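Local coordinates for tartrate dehydrogenase/decarboxylase (Pseudomonas putida, PDB 3FLK), which oxidises tartrate with NAD, oxidatively decarboxylates D-malate to pyruvate and converts meso-tartrate to D-glycerate, using magnesium or manganese, at residues 301-304 with 305-309; 345-348 with 349-353. The protein carries 1 engineered substitution. All coordinates share one frame; numbering follows the deposited sequence.

Contact 1: 301-304 with 305-309; sequences MIWS and GALML. With SO4 (sulfate ion), chain J.
W303 NE1 donates to sulfate O3 at 2.8 Å, nearly straight (162°), and L307 CD2, one turn on, packs against the same O3 at 3.4 Å, a methyl beside the anion. The ion, probably from the crystallisation liquor, lies at the edge of the indole, where the N-H points, and is also bound by R111 and H323. In the backbone, G305 N, A306 N, L307 N and M308 N bond to the carbonyls of M301, I302, W303 and S304. Because CG of W303 stands anti to the backbone N (chi1 -168°), the indole stays close to the next turn, and W303 CD1 comes within 4.0 Å of L307 CG. The small S304 suits its buried place because OG lies in hydrogen-bonding reach of A300 O, one turn back, and E281 O, which must share its single proton, and S267 N donates weakly to it. I302, W303 and A306 pack on helix 317-336, and M301, present as selenomethionine, on helix 17-35. Such i to i+4 bonding, with apolar residues facing several neighbours, is typical of a buried alpha-helix, here helix 299-313 of the isocitrate/isopropylmalate dehydrogenase fold.

Contact 2: 345-348 with 349-353; sequences GTLS and TQQVG
A capping box formed by S348 and Q351 starts helix 349-361, with S348 as the N-cap. Its two bonds are reciprocal: Q351 N donates to S348 OG at 3.2 Å, and S348 N donates to Q351 OE1 at 3.0 Å. The second is almost straight (169°) and uses an in-plane lone pair of the amide oxygen. Serine suits the N-cap because its short hydroxyl, turned between the backbone N and the carbonyl carbon (chi1 74°), can reach an amide of the first turn, which has no earlier carbonyl in the helix to bind. With an alanine at the cap the hydroxyl is gone, and Q351 N would probably be left without its side-chain acceptor, weakening the start of the helix. Glutamine fits the return bond, since its chain runs out extended beyond CG to bring OE1 back over the cap; OE1 also lies 3.6 Å from L347 CD2, the two side chains crossing at about a right angle. T349 and Q350 turn their polar ends elsewhere, to A296 O and N294 OD1. L347, just before the cap, and V352 pair as a hydrophobic staple, L347 CB against V352 CG2 at 3.8 Å. V352 N closes the first backbone turn on S348 O at 3.0 Å.

In the fold
Contact 1 comes first along the chain, in the middle of helix 299-313; helix 317-336 and a loop follow before contact 2 opens helix 349-361. Their centres are 18 Å apart and their nearest atoms about 5 Å apart, so the two do not touch. They share a neighbour in helix 17-35, which packs V20 and L21 against M301 and E23 against T349 and Q350. Contact 1 is the more buried, contact 2 the more peripheral. The side chains of M301 and T349 lie about 8 Å and 7 Å from bound NADH, too far to touch it, so the two contacts are at most in a second shell around the cofactor in this dehydrogenase fold.

Contact 1: 301-304 with 305-309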
HETATM    1  N   MSE A 301      -7.626 -16.689 -13.480  1.00 12.37           N
HETATM    2  CA  MSE A 301      -7.434 -18.135 -13.420  1.00 13.11           C
HETATM    3  C   MSE A 301      -6.861 -18.680 -14.731  1.00 12.70           C
HETATM    4  O   MSE A 301      -5.918 -19.472 -14.717  1.00 12.46           O
HETATM    5  CB  MSE A 301      -8.762 -18.827 -13.098  1.00 13.73           C
HETATM    6  CG  MSE A 301      -8.658 -20.314 -12.788  1.00 16.51           C
HETATM    7 SE   MSE A 301      -8.008 -20.647 -10.977  1.00 25.51          SE
HETATM    8  CE  MSE A 301      -6.148 -21.036 -11.367  1.00 21.77           C
ATOM      9  N   ILE A 302      -7.432 -18.240 -15.852  1.00 12.50           N
ATOM     10  CA  ILE A 302      -7.035 -18.714 -17.183  1.00 12.33           C
ATOM     11  C   ILE A 302      -5.606 -18.282 -17.536  1.00 12.27           C
ATOM     12  O   ILE A 302      -4.799 -19.097 -17.982  1.00 12.07           O
ATOM     13  CB  ILE A 302      -8.051 -18.264 -18.270  1.00 12.18           C
ATOM     14  CG1 ILE A 302      -9.392 -18.983 -18.062  1.00 12.31           C
ATOM     15  CG2 ILE A 302      -7.519 -18.551 -19.675  1.00 12.53           C
ATOM     16  CD1 ILE A 302     -10.602 -18.249 -18.629  1.00 12.05           C
ATOM     17  N   TRP A 303      -5.306 -17.004 -17.323  1.00 12.40           N
ATOM     18  CA  TRP A 303      -3.967 -16.458 -17.545  1.00 12.69           C
ATOM     19  C   TRP A 303      -2.930 -17.192 -16.679  1.00 12.81           C
ATOM     20  O   TRP A 303      -1.844 -17.517 -17.158  1.00 12.77           O
ATOM     21  CB  TRP A 303      -3.965 -14.952 -17.263  1.00 12.57           C
ATOM     22  CG  TRP A 303      -2.733 -14.182 -17.703  1.00 12.56           C
ATOM     23  CD1 TRP A 303      -1.525 -14.691 -18.107  1.00 12.78           C
ATOM     24  CD2 TRP A 303      -2.593 -12.758 -17.733  1.00 12.35           C
ATOM     25  NE1 TRP A 303      -0.654 -13.670 -18.404  1.00 12.23           N
ATOM     26  CE2 TRP A 303      -1.281 -12.473 -18.179  1.00 12.84           C
ATOM     27  CE3 TRP A 303      -3.448 -11.690 -17.429  1.00 12.57           C
ATOM     28  CZ2 TRP A 303      -0.807 -11.165 -18.326  1.00 12.73           C
ATOM     29  CZ3 TRP A 303      -2.977 -10.390 -17.576  1.00 12.44           C
ATOM     30  CH2 TRP A 303      -1.666 -10.141 -18.022  1.00 12.77           C
ATOM     31  N   SER A 304      -3.276 -17.470 -15.421  1.00 13.23           N
ATOM     32  CA  SER A 304      -2.429 -18.292 -14.538  1.00 13.73           C
ATOM     33  C   SER A 304      -2.102 -19.646 -15.162  1.00 13.97           C
ATOM     34  O   SER A 304      -0.986 -20.149 -15.016  1.00 13.80           O
ATOM     35  CB  SER A 304      -3.095 -18.514 -13.178  1.00 13.56           C
ATOM     36  OG  SER A 304      -3.155 -17.309 -12.443  1.00 14.76           O
ATOM     37  N   GLY A 305      -3.086 -20.224 -15.852  1.00 14.33           N
ATOM     38  CA  GLY A 305      -2.912 -21.484 -16.567  1.00 14.93           C
ATOM     39  C   GLY A 305      -1.922 -21.367 -17.707  1.00 15.34           C
ATOM     40  O   GLY A 305      -1.098 -22.259 -17.910  1.00 15.39           O
ATOM     41  N   ALA A 306      -2.008 -20.263 -18.448  1.00 15.72           N
ATOM     42  CA  ALA A 306      -1.062 -19.965 -19.519  1.00 16.38           C
ATOM     43  C   ALA A 306       0.369 -19.852 -18.988  1.00 16.91           C
ATOM     44  O   ALA A 306       1.306 -20.374 -19.600  1.00 16.89           O
ATOM     45  CB  ALA A 306      -1.464 -18.697 -20.254  1.00 16.13           C
ATOM     46  N   LEU A 307       0.527 -19.183 -17.844  1.00 17.53           N
ATOM     47  CA  LEU A 307       1.827 -19.075 -17.176  1.00 18.31           C
ATOM     48  C   LEU A 307       2.361 -20.447 -16.774  1.00 18.89           C
ATOM     49  O   LEU A 307       3.562 -20.701 -16.874  1.00 18.75           O
ATOM     50  CB  LEU A 307       1.745 -18.161 -15.944  1.00 18.16           C
ATOM     51  CG  LEU A 307       1.400 -16.681 -16.150  1.00 18.18           C
ATOM     52  CD1 LEU A 307       1.354 -15.961 -14.811  1.00 18.37           C
ATOM     53  CD2 LEU A 307       2.384 -15.996 -17.094  1.00 18.42           C
HETATM   54  N   MSE A 308       1.456 -21.317 -16.328  1.00 19.77           N
HETATM   55  CA  MSE A 308       1.789 -22.685 -15.940  1.00 21.26           C
HETATM   56  C   MSE A 308       2.363 -23.488 -17.108  1.00 20.95           C
HETATM   57  O   MSE A 308       3.358 -24.199 -16.947  1.00 20.90           O
HETATM   58  CB  MSE A 308       0.559 -23.385 -15.353  1.00 21.28           C
HETATM   59  CG  MSE A 308       0.808 -24.803 -14.870  1.00 21.93           C
HETATM   60 SE   MSE A 308      -0.660 -25.470 -13.796  1.00 24.93          SE
HETATM   61  CE  MSE A 308       0.017 -27.234 -13.432  1.00 24.37           C
ATOM     62  N   LEU A 309       1.736 -23.364 -18.278  1.00 20.91           N
ATOM     63  CA  LEU A 309       2.189 -24.067 -19.478  1.00 21.09           C
ATOM     64  C   LEU A 309       3.534 -23.534 -19.955  1.00 21.31           C
ATOM     65  O   LEU A 309       4.402 -24.306 -20.366  1.00 21.27           O
ATOM     66  CB  LEU A 309       1.149 -23.971 -20.601  1.00 20.81           C
ATOM     67  CG  LEU A 309      -0.216 -24.633 -20.380  1.00 20.68           C
ATOM     68  CD1 LEU A 309      -1.048 -24.551 -21.657  1.00 20.84           C
ATOM     69  CD2 LEU A 309      -0.084 -26.085 -19.916  1.00 19.93           C
TER
HETATM   70  S   SO4 J 406       2.585 -13.020 -20.223  1.00 43.69           S
HETATM   71  O1  SO4 J 406       2.839 -12.134 -19.091  1.00 43.85           O
HETATM   72  O2  SO4 J 406       3.852 -13.555 -20.716  1.00 44.02           O
HETATM   73  O3  SO4 J 406       1.727 -14.125 -19.809  1.00 43.15           O
HETATM   74  O4  SO4 J 406       1.936 -12.261 -21.290  1.00 43.65           O

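Contact 2: 345-348 with 349-353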
ATOM      1  N   GLY A 345     -18.869  -5.669 -18.791  1.00 18.37           N
ATOM      2  CA  GLY A 345     -19.649  -6.572 -19.638  1.00 17.86           C
ATOM      3  C   GLY A 345     -20.851  -7.172 -18.933  1.00 17.54           C
ATOM      4  O   GLY A 345     -21.131  -6.846 -17.780  1.00 17.47           O
ATOM      5  N   THR A 346     -21.559  -8.060 -19.626  1.00 17.16           N
ATOM      6  CA  THR A 346     -22.770  -8.674 -19.078  1.00 16.95           C
ATOM      7  C   THR A 346     -22.703 -10.201 -19.049  1.00 16.52           C
ATOM      8  O   THR A 346     -23.665 -10.857 -18.644  1.00 16.60           O
ATOM      9  CB  THR A 346     -24.039  -8.246 -19.857  1.00 17.03           C
ATOM     10  OG1 THR A 346     -23.904  -8.616 -21.235  1.00 17.47           O
ATOM     11  CG2 THR A 346     -24.269  -6.739 -19.748  1.00 17.51           C
ATOM     12  N   LEU A 347     -21.575 -10.766 -19.470  1.00 15.79           N
ATOM     13  CA  LEU A 347     -21.436 -12.222 -19.515  1.00 15.07           C
ATOM     14  C   LEU A 347     -21.168 -12.829 -18.143  1.00 14.62           C
ATOM     15  O   LEU A 347     -20.585 -12.185 -17.268  1.00 14.58           O
ATOM     16  CB  LEU A 347     -20.342 -12.641 -20.502  1.00 15.01           C
ATOM     17  CG  LEU A 347     -20.500 -12.292 -21.987  1.00 15.36           C
ATOM     18  CD1 LEU A 347     -19.511 -13.102 -22.803  1.00 15.12           C
ATOM     19  CD2 LEU A 347     -21.927 -12.517 -22.501  1.00 15.53           C
ATOM     20  N   SER A 348     -21.606 -14.070 -17.964  1.00 13.94           N
ATOM     21  CA  SER A 348     -21.343 -14.823 -16.744  1.00 13.36           C
ATOM     22  C   SER A 348     -19.944 -15.433 -16.790  1.00 13.12           C
ATOM     23  O   SER A 348     -19.309 -15.462 -17.841  1.00 12.82           O
ATOM     24  CB  SER A 348     -22.377 -15.936 -16.577  1.00 13.32           C
ATOM     25  OG  SER A 348     -22.123 -16.994 -17.488  1.00 12.79           O
ATOM     26  N   THR A 349     -19.485 -15.931 -15.644  1.00 13.04           N
ATOM     27  CA  THR A 349     -18.206 -16.628 -15.531  1.00 12.94           C
ATOM     28  C   THR A 349     -18.052 -17.695 -16.621  1.00 13.13           C
ATOM     29  O   THR A 349     -17.045 -17.723 -17.337  1.00 12.82           O
ATOM     30  CB  THR A 349     -18.071 -17.301 -14.143  1.00 13.11           C
ATOM     31  OG1 THR A 349     -18.255 -16.321 -13.116  1.00 12.46           O
ATOM     32  CG2 THR A 349     -16.705 -17.963 -13.977  1.00 12.65           C
ATOM     33  N   GLN A 350     -19.066 -18.552 -16.742  1.00 13.22           N
ATOM     34  CA  GLN A 350     -19.039 -19.686 -17.666  1.00 13.61           C
ATOM     35  C   GLN A 350     -19.053 -19.239 -19.123  1.00 13.25           C
ATOM     36  O   GLN A 350     -18.412 -19.861 -19.968  1.00 13.44           O
ATOM     37  CB  GLN A 350     -20.209 -20.641 -17.388  1.00 14.08           C
ATOM     38  CG  GLN A 350     -20.138 -21.377 -16.038  1.00 15.47           C
ATOM     39  CD  GLN A 350     -20.434 -20.481 -14.843  1.00 17.75           C
ATOM     40  OE1 GLN A 350     -21.118 -19.455 -14.963  1.00 18.28           O
ATOM     41  NE2 GLN A 350     -19.918 -20.865 -13.677  1.00 18.47           N
ATOM     42  N   GLN A 351     -19.775 -18.158 -19.408  1.00 12.95           N
ATOM     43  CA  GLN A 351     -19.839 -17.601 -20.763  1.00 12.78           C
ATOM     44  C   GLN A 351     -18.499 -17.017 -21.218  1.00 12.72           C
ATOM     45  O   GLN A 351     -18.138 -17.137 -22.386  1.00 12.53           O
ATOM     46  CB  GLN A 351     -20.948 -16.550 -20.875  1.00 12.57           C
ATOM     47  CG  GLN A 351     -22.361 -17.136 -20.911  1.00 12.56           C
ATOM     48  CD  GLN A 351     -23.449 -16.071 -20.885  1.00 12.72           C
ATOM     49  OE1 GLN A 351     -23.299 -15.026 -20.253  1.00 11.73           O
ATOM     50  NE2 GLN A 351     -24.559 -16.343 -21.567  1.00 12.23           N
ATOM     51  N   VAL A 352     -17.769 -16.389 -20.298  1.00 12.88           N
ATOM     52  CA  VAL A 352     -16.433 -15.865 -20.613  1.00 13.15           C
ATOM     53  C   VAL A 352     -15.452 -17.013 -20.869  1.00 13.37           C
ATOM     54  O   VAL A 352     -14.684 -16.978 -21.836  1.00 13.72           O
ATOM     55  CB  VAL A 352     -15.904 -14.904 -19.513  1.00 13.19           C
ATOM     56  CG1 VAL A 352     -14.485 -14.429 -19.838  1.00 13.17           C
ATOM     57  CG2 VAL A 352     -16.834 -13.706 -19.366  1.00 13.01           C
ATOM     58  N   GLY A 353     -15.494 -18.029 -20.011  1.00 13.66           N
ATOM     59  CA  GLY A 353     -14.703 -19.247 -20.204  1.00 14.12           C
ATOM     60  C   GLY A 353     -14.943 -19.863 -21.572  1.00 14.52           C
ATOM     61  O   GLY A 353     -13.995 -20.195 -22.288  1.00 14.34           O
TER